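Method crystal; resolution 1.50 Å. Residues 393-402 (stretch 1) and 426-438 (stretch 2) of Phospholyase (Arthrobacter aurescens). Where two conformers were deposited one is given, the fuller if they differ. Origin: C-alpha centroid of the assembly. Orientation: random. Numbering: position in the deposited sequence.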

# COMPACT_ATOMS: atom_id res chain seq x y z
N ASP A 393 -24.72 -20.22 13.70
CA ASP A 393 -24.74 -21.45 14.46
C ASP A 393 -23.33 -22.11 14.64
O ASP A 393 -22.90 -22.55 15.70
CB ASP A 393 -25.74 -22.48 13.86
CG ASP A 393 -25.89 -23.71 14.74
OD1 ASP A 393 -26.32 -23.56 15.88
OD2 ASP A 393 -25.57 -24.77 14.31
N MET A 394 -22.57 -22.08 13.54
CA MET A 394 -21.21 -22.60 13.59
C MET A 394 -20.33 -21.79 14.55
O MET A 394 -19.56 -22.32 15.32
CB MET A 394 -20.64 -22.58 12.15
CG MET A 394 -21.18 -23.73 11.30
SD MET A 394 -20.56 -25.41 11.75
CE MET A 394 -18.94 -25.43 10.93
N ARG A 395 -20.49 -20.43 14.56
CA ARG A 395 -19.83 -19.61 15.60
C ARG A 395 -20.16 -20.07 17.03
O ARG A 395 -19.31 -20.20 17.86
CB ARG A 395 -20.12 -18.09 15.40
CG ARG A 395 -19.58 -17.17 16.46
CD ARG A 395 -20.18 -15.74 16.50
NE ARG A 395 -21.65 -15.78 16.38
CZ ARG A 395 -22.47 -16.17 17.39
NH1 ARG A 395 -22.02 -16.50 18.59
NH2 ARG A 395 -23.76 -16.16 17.17
N GLU A 396 -21.50 -20.26 17.27
CA GLU A 396 -21.90 -20.74 18.60
C GLU A 396 -21.26 -22.08 18.99
O GLU A 396 -20.85 -22.27 20.13
CB GLU A 396 -23.45 -20.82 18.72
CG GLU A 396 -24.09 -19.45 18.87
CD GLU A 396 -23.95 -18.82 20.30
OE1 GLU A 396 -23.81 -19.54 21.35
OE2 GLU A 396 -23.96 -17.58 20.39
N ARG A 397 -21.05 -22.91 17.97
CA ARG A 397 -20.37 -24.21 18.11
C ARG A 397 -18.83 -24.14 18.18
O ARG A 397 -18.15 -25.13 18.37
CB ARG A 397 -20.80 -25.15 16.94
CG ARG A 397 -22.30 -25.59 16.93
CD ARG A 397 -22.68 -26.28 15.65
NE ARG A 397 -24.06 -26.83 15.69
CZ ARG A 397 -24.40 -27.97 16.31
NH1 ARG A 397 -23.50 -28.76 16.86
NH2 ARG A 397 -25.69 -28.32 16.32
N GLY A 398 -18.29 -22.94 18.08
CA GLY A 398 -16.85 -22.75 18.19
C GLY A 398 -16.10 -22.82 16.85
O GLY A 398 -14.91 -23.17 16.90
N VAL A 399 -16.74 -22.49 15.76
CA VAL A 399 -16.05 -22.58 14.40
C VAL A 399 -16.33 -21.30 13.63
O VAL A 399 -17.47 -20.92 13.42
CB VAL A 399 -16.47 -23.84 13.59
CG1 VAL A 399 -15.59 -23.98 12.31
CG2 VAL A 399 -16.35 -25.12 14.45
N LEU A 400 -15.26 -20.66 13.10
CA LEU A 400 -15.38 -19.44 12.29
C LEU A 400 -15.38 -19.77 10.79
O LEU A 400 -14.39 -20.30 10.29
CB LEU A 400 -14.22 -18.44 12.61
CG LEU A 400 -14.04 -18.09 14.07
CD1 LEU A 400 -12.81 -17.17 14.22
CD2 LEU A 400 -15.31 -17.49 14.64
N ILE A 401 -16.46 -19.51 10.08
CA ILE A 401 -16.63 -19.61 8.65
C ILE A 401 -17.36 -18.36 8.09
O ILE A 401 -17.80 -17.50 8.86
CB ILE A 401 -17.33 -20.93 8.25
CG1 ILE A 401 -18.77 -21.00 8.80
CG2 ILE A 401 -16.49 -22.17 8.59
CD1 ILE A 401 -19.61 -22.05 8.14
N SER A 402 -17.44 -18.25 6.81
CA SER A 402 -18.12 -17.13 6.15
C SER A 402 -18.87 -17.60 4.89
O SER A 402 -19.17 -18.78 4.66
CB SER A 402 -17.14 -16.00 5.83
OG SER A 402 -17.89 -14.76 5.66
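Stretch 2 (426-438) ILLGQLELSLASL

Stretch 2 is helical from Ile-426, continuing a helix that begins earlier in the chain, and runs antiparallel to stretch 1: Asp-393 lies nearest Ser-434 (CA to CA, 6.7 Å) and Val-399 nearest Leu-427 (also 6.7 Å). Stretch 1 ends its own helix in a Schellman turn at Gly-398, whose positive phi turns the chain into the short strand 399-400. The two stretches bury 498 Å² between them.

The apolar contact centres on Met-394, which fits as a knob among Leu-427, Gln-430, Leu-431 and Ser-434. Its CE lies 4.0 Å from CB of Leu-431, and its SD 3.9 Å from CB of Gln-430. Beyond the turn, CD1 of Leu-427 meets CG1 of Val-399 at 3.9 Å and CG2 of Ile-401 at 4.3 Å.

Polar contacts gather around Asp-393 and Arg-397. Ser-434 OG donates a hydrogen bond to Asp-393 OD2 (2.7 Å), the same oxygen that receives Arg-397 NE in a salt bridge (2.9 Å). Held this way, the guanidinium lays one face over the helix, with CB of Leu-433 3.7 Å from NH1, while NH1 donates to Gln-430 OE1 (3.1 Å). A water accepts from Arg-397 NH2 (3.0 Å) and hydrogen-bonds Ser-437 OG (2.9 Å), bridging the stretches.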

# COMPACT_ATOMS: atom_id res chain seq x y z
N ILE A 426 -13.24 -31.97 13.12
CA ILE A 426 -14.06 -31.09 14.02
C ILE A 426 -15.03 -30.20 13.22
O ILE A 426 -16.22 -30.19 13.41
CB ILE A 426 -13.16 -30.31 14.98
CG1 ILE A 426 -12.43 -31.19 15.96
CG2 ILE A 426 -13.96 -29.19 15.65
CD1 ILE A 426 -11.20 -30.56 16.63
N LEU A 427 -14.45 -29.48 12.22
CA LEU A 427 -15.23 -28.55 11.40
C LEU A 427 -16.38 -29.27 10.71
O LEU A 427 -17.54 -28.82 10.72
CB LEU A 427 -14.29 -27.79 10.38
CG LEU A 427 -15.00 -26.78 9.47
CD1 LEU A 427 -14.03 -25.61 9.18
CD2 LEU A 427 -15.59 -27.36 8.23
N LEU A 428 -16.07 -30.37 9.98
CA LEU A 428 -17.06 -31.11 9.15
C LEU A 428 -18.18 -31.77 10.00
O LEU A 428 -19.37 -31.77 9.65
CB LEU A 428 -16.35 -32.15 8.24
CG LEU A 428 -15.46 -31.51 7.10
CD1 LEU A 428 -14.52 -32.61 6.62
CD2 LEU A 428 -16.30 -30.95 6.02
N GLY A 429 -17.78 -32.25 11.18
CA GLY A 429 -18.80 -32.85 12.11
C GLY A 429 -19.77 -31.77 12.65
O GLY A 429 -21.00 -31.94 12.66
N GLN A 430 -19.23 -30.60 13.01
CA GLN A 430 -20.13 -29.48 13.42
C GLN A 430 -20.98 -29.00 12.27
O GLN A 430 -22.19 -28.71 12.49
CB GLN A 430 -19.28 -28.35 14.04
CG GLN A 430 -18.61 -28.69 15.31
CD GLN A 430 -19.52 -29.26 16.41
OE1 GLN A 430 -20.44 -28.58 16.86
NE2 GLN A 430 -19.30 -30.52 16.82
N LEU A 431 -20.48 -28.99 11.04
CA LEU A 431 -21.23 -28.57 9.90
C LEU A 431 -22.40 -29.49 9.64
O LEU A 431 -23.56 -29.03 9.40
CB LEU A 431 -20.35 -28.46 8.65
CG LEU A 431 -21.05 -28.13 7.31
CD1 LEU A 431 -21.73 -26.75 7.42
CD2 LEU A 431 -20.07 -28.17 6.15
N GLU A 432 -22.15 -30.82 9.70
CA GLU A 432 -23.27 -31.80 9.59
C GLU A 432 -24.34 -31.65 10.66
O GLU A 432 -25.52 -31.68 10.29
CB GLU A 432 -22.75 -33.23 9.63
CG GLU A 432 -21.97 -33.55 8.38
CD GLU A 432 -22.05 -35.14 8.04
OE1 GLU A 432 -23.12 -35.56 7.53
OE2 GLU A 432 -21.09 -35.75 8.27
N LEU A 433 -23.95 -31.45 11.89
CA LEU A 433 -24.90 -31.23 12.96
C LEU A 433 -25.68 -29.92 12.78
O LEU A 433 -26.92 -29.83 13.00
CB LEU A 433 -24.22 -31.32 14.30
CG LEU A 433 -23.63 -32.71 14.66
CD1 LEU A 433 -22.74 -32.58 15.83
CD2 LEU A 433 -24.69 -33.81 14.83
N SER A 434 -25.00 -28.87 12.33
CA SER A 434 -25.67 -27.62 12.00
C SER A 434 -26.71 -27.76 10.87
O SER A 434 -27.87 -27.24 10.97
CB SER A 434 -24.55 -26.54 11.75
OG SER A 434 -25.19 -25.23 11.72
N LEU A 435 -26.38 -28.38 9.76
CA LEU A 435 -27.26 -28.68 8.64
C LEU A 435 -28.51 -29.45 9.14
O LEU A 435 -29.67 -29.16 8.74
CB LEU A 435 -26.57 -29.41 7.52
CG LEU A 435 -25.64 -28.55 6.66
CD1 LEU A 435 -24.75 -29.47 5.85
CD2 LEU A 435 -26.36 -27.61 5.72
N ALA A 436 -28.26 -30.41 10.02
CA ALA A 436 -29.36 -31.25 10.46
C ALA A 436 -30.35 -30.43 11.29
O ALA A 436 -31.51 -30.83 11.37
CB ALA A 436 -28.84 -32.45 11.22
N SER A 437 -29.93 -29.34 11.91
CA SER A 437 -30.78 -28.46 12.70
C SER A 437 -31.66 -27.49 11.87
O SER A 437 -32.55 -26.79 12.44
CB SER A 437 -29.91 -27.61 13.59
OG SER A 437 -29.53 -28.30 14.74
N LEU A 438 -31.48 -27.39 10.58
CA LEU A 438 -32.32 -26.46 9.76
C LEU A 438 -33.80 -26.99 9.70
O LEU A 438 -34.02 -28.17 9.82
CB LEU A 438 -31.78 -26.28 8.34
CG LEU A 438 -30.39 -25.62 8.22
CD1 LEU A 438 -29.89 -25.66 6.80
CD2 LEU A 438 -30.37 -24.21 8.84
O HOH W 1 -27.75 -26.26 15.65